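Local atomic coordinates of pyruvate formate-lyase 2 (Archaeoglobus fulgidus, PDB entry 2F3O), a protein that is of uncertain function but belongs to the glycyl radical enzymes related to pyruvate formate-lyase and glycerol dehydratase, and probably acts as a lyase. Residues Asp550-Tyr563 and Lys581-Gly593. Numbering follows the deposited sequence.
Sequences DSLVAIEGALNAGY and KLHKLLLQSPKYG
Asp550 takes the backbone N-H of Tyr592 on the syn side of OD1, N to OD1 2.8 Å, with the donor 24° out of the carboxylate plane. Its CG lies anti to its own carbonyl carbon (chi1 -71°), which carries the short acid over to the extended chain, where Lys591 CD lies 3.5 Å from Asp550 OD2. The amine of that lysine turns back instead to its own helix end: NZ and the N-H of Ser589 grip Leu586 O from opposite faces of the carbonyl plane, and Ser647 O is a further partner of NZ. One turn on, Val553 rests its CG1 on the ring of Pro590. Ala554 and Ala558 are small enough to let the axes of helices 550-560 and 581-588 approach to 8.9 Å; Ala554 CB meets Leu586 CD2 and Ser589 CB and OG, the hydroxyl being spent on Leu585 O, while Ala558 CB meets Leu585 CD2 at 3.8 Å. At Gly562 a CB would jam against the preceding carbonyl O; this positive-phi residue turns Tyr563 back, and Leu582 CD1 sits 3.5 Å from the Tyr563 ring centroid, almost on its normal, a CH-pi contact. Thus two peripheral helices, their N-to-C directions 125° apart, pack obliquely, the first closed by a Schellman motif (Tyr563 N to Ala558 O, Gly562 N to Leu559 O).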
ATOM      1  N   ASP A 550     -26.373 -26.326  28.908  1.00 59.97           N
ATOM      2  CA  ASP A 550     -27.214 -27.073  29.849  1.00 60.35           C
ATOM      3  C   ASP A 550     -27.416 -26.372  31.182  1.00 60.78           C
ATOM      4  O   ASP A 550     -28.516 -26.417  31.736  1.00 61.43           O
ATOM      5  CB  ASP A 550     -26.653 -28.475  30.094  1.00 60.02           C
ATOM      6  CG  ASP A 550     -26.820 -29.376  28.899  1.00 60.01           C
ATOM      7  OD1 ASP A 550     -27.491 -28.951  27.929  1.00 59.41           O
ATOM      8  OD2 ASP A 550     -26.280 -30.504  28.931  1.00 60.11           O
ATOM      9  N   SER A 551     -26.367 -25.717  31.680  1.00 60.80           N
ATOM     10  CA  SER A 551     -26.453 -24.937  32.904  1.00 60.94           C
ATOM     11  C   SER A 551     -27.427 -23.783  32.765  1.00 61.21           C
ATOM     12  O   SER A 551     -27.934 -23.291  33.757  1.00 61.25           O
ATOM     13  CB  SER A 551     -25.092 -24.377  33.301  1.00 60.98           C
ATOM     14  OG  SER A 551     -24.307 -25.299  34.047  1.00 61.27           O
ATOM     15  N   LEU A 552     -27.692 -23.350  31.539  1.00 61.53           N
ATOM     16  CA  LEU A 552     -28.609 -22.244  31.335  1.00 61.62           C
ATOM     17  C   LEU A 552     -30.046 -22.707  31.380  1.00 61.92           C
ATOM     18  O   LEU A 552     -30.879 -22.014  31.952  1.00 61.99           O
ATOM     19  CB  LEU A 552     -28.313 -21.518  30.030  1.00 61.43           C
ATOM     20  CG  LEU A 552     -26.968 -20.822  30.103  1.00 60.47           C
ATOM     21  CD1 LEU A 552     -26.599 -20.249  28.760  1.00 61.11           C
ATOM     22  CD2 LEU A 552     -26.989 -19.781  31.167  1.00 59.84           C
ATOM     23  N   VAL A 553     -30.323 -23.870  30.784  1.00 62.35           N
ATOM     24  CA  VAL A 553     -31.657 -24.495  30.838  1.00 62.93           C
ATOM     25  C   VAL A 553     -32.022 -24.839  32.267  1.00 63.16           C
ATOM     26  O   VAL A 553     -33.140 -24.605  32.719  1.00 63.14           O
ATOM     27  CB  VAL A 553     -31.698 -25.842  30.115  1.00 62.82           C
ATOM     28  CG1 VAL A 553     -33.112 -26.142  29.665  1.00 62.94           C
ATOM     29  CG2 VAL A 553     -30.763 -25.844  28.957  1.00 63.24           C
ATOM     30  N   ALA A 554     -31.047 -25.395  32.973  1.00 63.40           N
ATOM     31  CA  ALA A 554     -31.218 -25.767  34.351  1.00 63.61           C
ATOM     32  C   ALA A 554     -31.371 -24.552  35.260  1.00 63.95           C
ATOM     33  O   ALA A 554     -32.003 -24.650  36.300  1.00 64.43           O
ATOM     34  CB  ALA A 554     -30.074 -26.653  34.804  1.00 63.41           C
ATOM     35  N   ILE A 555     -30.816 -23.408  34.877  1.00 64.20           N
ATOM     36  CA  ILE A 555     -31.039 -22.197  35.657  1.00 64.33           C
ATOM     37  C   ILE A 555     -32.434 -21.678  35.358  1.00 64.59           C
ATOM     38  O   ILE A 555     -33.150 -21.264  36.270  1.00 64.42           O
ATOM     39  CB  ILE A 555     -29.959 -21.126  35.401  1.00 64.28           C
ATOM     40  CG1 ILE A 555     -28.724 -21.422  36.248  1.00 63.97           C
ATOM     41  CG2 ILE A 555     -30.447 -19.749  35.780  1.00 64.40           C
ATOM     42  CD1 ILE A 555     -27.488 -20.678  35.808  1.00 63.15           C
ATOM     43  N   GLU A 556     -32.827 -21.765  34.085  1.00 65.05           N
ATOM     44  CA  GLU A 556     -34.122 -21.257  33.630  1.00 65.56           C
ATOM     45  C   GLU A 556     -35.264 -21.822  34.458  1.00 66.38           C
ATOM     46  O   GLU A 556     -35.989 -21.060  35.096  1.00 66.63           O
ATOM     47  CB  GLU A 556     -34.358 -21.549  32.151  1.00 64.98           C
ATOM     48  CG  GLU A 556     -35.625 -20.927  31.604  1.00 64.46           C
ATOM     49  CD  GLU A 556     -35.979 -21.449  30.228  1.00 64.24           C
ATOM     50  OE1 GLU A 556     -35.356 -22.444  29.810  1.00 64.91           O
ATOM     51  OE2 GLU A 556     -36.872 -20.878  29.559  1.00 63.40           O
ATOM     52  N   GLY A 557     -35.375 -23.149  34.485  1.00 67.06           N
ATOM     53  CA  GLY A 557     -36.438 -23.840  35.210  1.00 67.74           C
ATOM     54  C   GLY A 557     -36.361 -23.728  36.726  1.00 68.35           C
ATOM     55  O   GLY A 557     -37.395 -23.725  37.398  1.00 68.49           O
ATOM     56  N   ALA A 558     -35.147 -23.626  37.266  1.00 68.69           N
ATOM     57  CA  ALA A 558     -34.961 -23.557  38.719  1.00 69.36           C
ATOM     58  C   ALA A 558     -35.346 -22.201  39.310  1.00 69.95           C
ATOM     59  O   ALA A 558     -35.785 -22.107  40.459  1.00 70.01           O
ATOM     60  CB  ALA A 558     -33.532 -23.906  39.098  1.00 69.25           C
ATOM     61  N   LEU A 559     -35.150 -21.147  38.530  1.00 70.76           N
ATOM     62  CA  LEU A 559     -35.615 -19.837  38.931  1.00 71.40           C
ATOM     63  C   LEU A 559     -37.124 -19.848  38.796  1.00 71.96           C
ATOM     64  O   LEU A 559     -37.833 -19.592  39.769  1.00 71.89           O
ATOM     65  CB  LEU A 559     -35.019 -18.751  38.038  1.00 71.30           C
ATOM     66  CG  LEU A 559     -33.520 -18.471  38.137  1.00 71.21           C
ATOM     67  CD1 LEU A 559     -33.151 -17.394  37.136  1.00 70.88           C
ATOM     68  CD2 LEU A 559     -33.111 -18.074  39.544  1.00 70.48           C
ATOM     69  N   ASN A 560     -37.572 -20.180  37.581  1.00 72.73           N
ATOM     70  CA  ASN A 560     -38.975 -20.290  37.176  1.00 73.59           C
ATOM     71  C   ASN A 560     -39.873 -20.826  38.281  1.00 73.76           C
ATOM     72  O   ASN A 560     -40.756 -20.125  38.784  1.00 73.86           O
ATOM     73  CB  ASN A 560     -39.075 -21.226  35.967  1.00 73.86           C
ATOM     74  CG  ASN A 560     -40.042 -20.733  34.913  1.00 75.05           C
ATOM     75  OD1 ASN A 560     -39.631 -20.358  33.805  1.00 75.85           O
ATOM     76  ND2 ASN A 560     -41.337 -20.728  35.245  1.00 75.38           N
ATOM     77  N   ALA A 561     -39.621 -22.072  38.666  1.00 73.84           N
ATOM     78  CA  ALA A 561     -40.242 -22.628  39.843  1.00 73.69           C
ATOM     79  C   ALA A 561     -39.308 -22.452  41.049  1.00 73.70           C
ATOM     80  O   ALA A 561     -38.417 -23.265  41.261  1.00 73.66           O
ATOM     81  CB  ALA A 561     -40.585 -24.099  39.614  1.00 73.49           C
ATOM     82  N   GLY A 562     -39.476 -21.365  41.804  1.00 73.73           N
ATOM     83  CA  GLY A 562     -38.928 -21.288  43.168  1.00 73.89           C
ATOM     84  C   GLY A 562     -37.664 -20.507  43.531  1.00 74.02           C
ATOM     85  O   GLY A 562     -37.742 -19.470  44.204  1.00 74.06           O
ATOM     86  N   TYR A 563     -36.500 -21.012  43.115  1.00 73.88           N
ATOM     87  CA  TYR A 563     -35.212 -20.575  43.666  1.00 73.67           C
ATOM     88  C   TYR A 563     -34.740 -19.234  43.110  1.00 73.54           C
ATOM     89  O   TYR A 563     -35.247 -18.742  42.099  1.00 73.21           O
ATOM     90  CB  TYR A 563     -34.123 -21.624  43.421  1.00 73.76           C
ATOM     91  CG  TYR A 563     -34.406 -23.031  43.940  1.00 74.50           C
ATOM     92  CD1 TYR A 563     -35.230 -23.916  43.236  1.00 74.46           C
ATOM     93  CD2 TYR A 563     -33.804 -23.500  45.113  1.00 75.57           C
ATOM     94  CE1 TYR A 563     -35.482 -25.209  43.705  1.00 74.12           C
ATOM     95  CE2 TYR A 563     -34.047 -24.803  45.588  1.00 75.01           C
ATOM     96  CZ  TYR A 563     -34.885 -25.649  44.872  1.00 74.65           C
ATOM     97  OH  TYR A 563     -35.133 -26.931  45.321  1.00 74.60           O
ATOM     98  N   LYS A 581     -31.370 -31.038  47.356  1.00 81.21           N
ATOM     99  CA  LYS A 581     -32.692 -31.025  46.719  1.00 80.93           C
ATOM    100  C   LYS A 581     -32.619 -30.376  45.341  1.00 80.48           C
ATOM    101  O   LYS A 581     -32.986 -30.991  44.336  1.00 80.12           O
ATOM    102  CB  LYS A 581     -33.738 -30.299  47.576  1.00 81.06           C
ATOM    103  CG  LYS A 581     -35.097 -30.172  46.880  1.00 81.04           C
ATOM    104  CD  LYS A 581     -36.184 -30.972  47.561  1.00 81.29           C
ATOM    105  CE  LYS A 581     -37.081 -30.047  48.376  1.00 81.94           C
ATOM    106  NZ  LYS A 581     -37.955 -30.787  49.326  1.00 82.98           N
ATOM    107  N   LEU A 582     -32.136 -29.131  45.327  1.00 80.14           N
ATOM    108  CA  LEU A 582     -31.977 -28.319  44.114  1.00 79.72           C
ATOM    109  C   LEU A 582     -31.155 -29.026  43.052  1.00 79.39           C
ATOM    110  O   LEU A 582     -31.494 -29.001  41.869  1.00 79.27           O
ATOM    111  CB  LEU A 582     -31.284 -27.003  44.469  1.00 79.68           C
ATOM    112  CG  LEU A 582     -30.798 -26.100  43.333  1.00 79.43           C
ATOM    113  CD1 LEU A 582     -31.955 -25.583  42.477  1.00 79.04           C
ATOM    114  CD2 LEU A 582     -29.991 -24.947  43.901  1.00 79.81           C
ATOM    115  N   HIS A 583     -30.084 -29.667  43.511  1.00 78.88           N
ATOM    116  CA  HIS A 583     -29.160 -30.410  42.674  1.00 78.41           C
ATOM    117  C   HIS A 583     -29.845 -31.497  41.847  1.00 78.02           C
ATOM    118  O   HIS A 583     -29.491 -31.709  40.686  1.00 78.03           O
ATOM    119  CB  HIS A 583     -28.068 -30.994  43.569  1.00 78.47           C
ATOM    120  CG  HIS A 583     -27.059 -31.818  42.841  1.00 79.04           C
ATOM    121  ND1 HIS A 583     -26.745 -31.619  41.514  1.00 79.49           N
ATOM    122  CD2 HIS A 583     -26.270 -32.833  43.269  1.00 79.66           C
ATOM    123  CE1 HIS A 583     -25.824 -32.491  41.149  1.00 80.27           C
ATOM    124  NE2 HIS A 583     -25.513 -33.234  42.197  1.00 80.23           N
ATOM    125  N   LYS A 584     -30.832 -32.162  42.449  1.00 77.61           N
ATOM    126  CA  LYS A 584     -31.611 -33.190  41.768  1.00 77.03           C
ATOM    127  C   LYS A 584     -32.533 -32.583  40.725  1.00 76.48           C
ATOM    128  O   LYS A 584     -32.827 -33.214  39.730  1.00 76.45           O
ATOM    129  CB  LYS A 584     -32.420 -34.042  42.767  1.00 77.22           C
ATOM    130  CG  LYS A 584     -31.562 -34.922  43.703  1.00 77.66           C
ATOM    131  CD  LYS A 584     -32.243 -36.230  44.158  1.00 77.14           C
ATOM    132  CE  LYS A 584     -31.417 -36.894  45.260  1.00 77.33           C
ATOM    133  NZ  LYS A 584     -31.506 -38.377  45.270  1.00 77.65           N
ATOM    134  N   LEU A 585     -32.987 -31.360  40.958  1.00 76.12           N
ATOM    135  CA  LEU A 585     -33.811 -30.656  39.980  1.00 75.73           C
ATOM    136  C   LEU A 585     -32.963 -30.193  38.802  1.00 75.37           C
ATOM    137  O   LEU A 585     -33.405 -30.271  37.656  1.00 75.46           O
ATOM    138  CB  LEU A 585     -34.526 -29.466  40.631  1.00 75.85           C
ATOM    139  CG  LEU A 585     -34.874 -28.240  39.778  1.00 75.74           C
ATOM    140  CD1 LEU A 585     -36.170 -28.425  39.005  1.00 76.01           C
ATOM    141  CD2 LEU A 585     -34.978 -27.033  40.657  1.00 75.73           C
ATOM    142  N   LEU A 586     -31.746 -29.728  39.092  1.00 74.69           N
ATOM    143  CA  LEU A 586     -30.795 -29.323  38.058  1.00 73.87           C
ATOM    144  C   LEU A 586     -30.422 -30.486  37.152  1.00 73.60           C
ATOM    145  O   LEU A 586     -30.410 -30.344  35.931  1.00 73.72           O
ATOM    146  CB  LEU A 586     -29.528 -28.763  38.687  1.00 73.69           C
ATOM    147  CG  LEU A 586     -29.699 -27.479  39.489  1.00 73.52           C
ATOM    148  CD1 LEU A 586     -28.362 -27.014  40.020  1.00 73.03           C
ATOM    149  CD2 LEU A 586     -30.355 -26.396  38.654  1.00 73.22           C
ATOM    150  N   LEU A 587     -30.134 -31.637  37.761  1.00 73.02           N
ATOM    151  CA  LEU A 587     -29.776 -32.851  37.027  1.00 72.56           C
ATOM    152  C   LEU A 587     -30.919 -33.370  36.155  1.00 72.23           C
ATOM    153  O   LEU A 587     -30.698 -33.856  35.048  1.00 72.21           O
ATOM    154  CB  LEU A 587     -29.309 -33.937  38.000  1.00 72.57           C
ATOM    155  CG  LEU A 587     -27.810 -33.995  38.306  1.00 72.62           C
ATOM    156  CD1 LEU A 587     -27.527 -35.040  39.368  1.00 72.23           C
ATOM    157  CD2 LEU A 587     -27.017 -34.299  37.025  1.00 72.75           C
ATOM    158  N   GLN A 588     -32.141 -33.223  36.656  1.00 71.97           N
ATOM    159  CA  GLN A 588     -33.365 -33.625  35.954  1.00 71.54           C
ATOM    160  C   GLN A 588     -33.696 -32.744  34.764  1.00 70.44           C
ATOM    161  O   GLN A 588     -34.508 -33.133  33.929  1.00 70.46           O
ATOM    162  CB  GLN A 588     -34.574 -33.605  36.912  1.00 72.13           C
ATOM    163  CG  GLN A 588     -34.876 -34.940  37.579  1.00 73.88           C
ATOM    164  CD  GLN A 588     -35.041 -36.043  36.554  1.00 76.38           C
ATOM    165  OE1 GLN A 588     -35.913 -35.964  35.676  1.00 77.26           O
ATOM    166  NE2 GLN A 588     -34.193 -37.072  36.641  1.00 76.14           N
ATOM    167  N   SER A 589     -33.085 -31.560  34.701  1.00 69.14           N
ATOM    168  CA  SER A 589     -33.415 -30.560  33.683  1.00 67.75           C
ATOM    169  C   SER A 589     -33.011 -31.031  32.299  1.00 66.60           C
ATOM    170  O   SER A 589     -32.129 -31.887  32.179  1.00 66.36           O
ATOM    171  CB  SER A 589     -32.749 -29.229  34.016  1.00 67.73           C
ATOM    172  OG  SER A 589     -33.178 -28.763  35.277  1.00 67.77           O
ATOM    173  N   PRO A 590     -33.690 -30.514  31.257  1.00 65.52           N
ATOM    174  CA  PRO A 590     -33.395 -30.893  29.876  1.00 64.66           C
ATOM    175  C   PRO A 590     -31.923 -30.714  29.486  1.00 63.64           C
ATOM    176  O   PRO A 590     -31.263 -29.777  29.939  1.00 63.37           O
ATOM    177  CB  PRO A 590     -34.305 -29.967  29.061  1.00 64.70           C
ATOM    178  CG  PRO A 590     -35.442 -29.666  29.961  1.00 65.05           C
ATOM    179  CD  PRO A 590     -34.817 -29.561  31.323  1.00 65.53           C
ATOM    180  N   LYS A 591     -31.426 -31.644  28.675  1.00 62.66           N
ATOM    181  CA  LYS A 591     -30.016 -31.707  28.305  1.00 61.67           C
ATOM    182  C   LYS A 591     -29.808 -31.605  26.789  1.00 61.07           C
ATOM    183  O   LYS A 591     -30.659 -32.039  25.998  1.00 60.80           O
ATOM    184  CB  LYS A 591     -29.388 -33.005  28.834  1.00 61.68           C
ATOM    185  CG  LYS A 591     -29.308 -33.125  30.366  1.00 61.72           C
ATOM    186  CD  LYS A 591     -28.765 -31.852  31.010  1.00 61.83           C
ATOM    187  CE  LYS A 591     -28.762 -31.888  32.543  1.00 61.81           C
ATOM    188  NZ  LYS A 591     -29.003 -30.512  33.118  1.00 61.00           N
ATOM    189  N   TYR A 592     -28.685 -31.006  26.391  1.00 60.28           N
ATOM    190  CA  TYR A 592     -28.282 -30.994  24.991  1.00 59.48           C
ATOM    191  C   TYR A 592     -27.936 -32.431  24.630  1.00 59.23           C
ATOM    192  O   TYR A 592     -27.255 -33.121  25.387  1.00 58.32           O
ATOM    193  CB  TYR A 592     -27.086 -30.044  24.755  1.00 59.04           C
ATOM    194  CG  TYR A 592     -26.372 -30.183  23.398  1.00 58.48           C
ATOM    195  CD1 TYR A 592     -26.930 -29.672  22.234  1.00 57.97           C
ATOM    196  CD2 TYR A 592     -25.133 -30.812  23.293  1.00 57.68           C
ATOM    197  CE1 TYR A 592     -26.294 -29.793  21.009  1.00 57.27           C
ATOM    198  CE2 TYR A 592     -24.485 -30.933  22.074  1.00 57.11           C
ATOM    199  CZ  TYR A 592     -25.068 -30.421  20.936  1.00 57.66           C
ATOM    200  OH  TYR A 592     -24.425 -30.540  19.725  1.00 57.47           O
ATOM    201  N   GLY A 593     -28.451 -32.878  23.488  1.00 59.37           N
ATOM    202  CA  GLY A 593     -28.167 -34.206  22.978  1.00 59.79           C
ATOM    203  C   GLY A 593     -29.411 -35.032  22.707  1.00 60.18           C
ATOM    204  O   GLY A 593     -29.320 -36.164  22.219  1.00 60.40           O
TER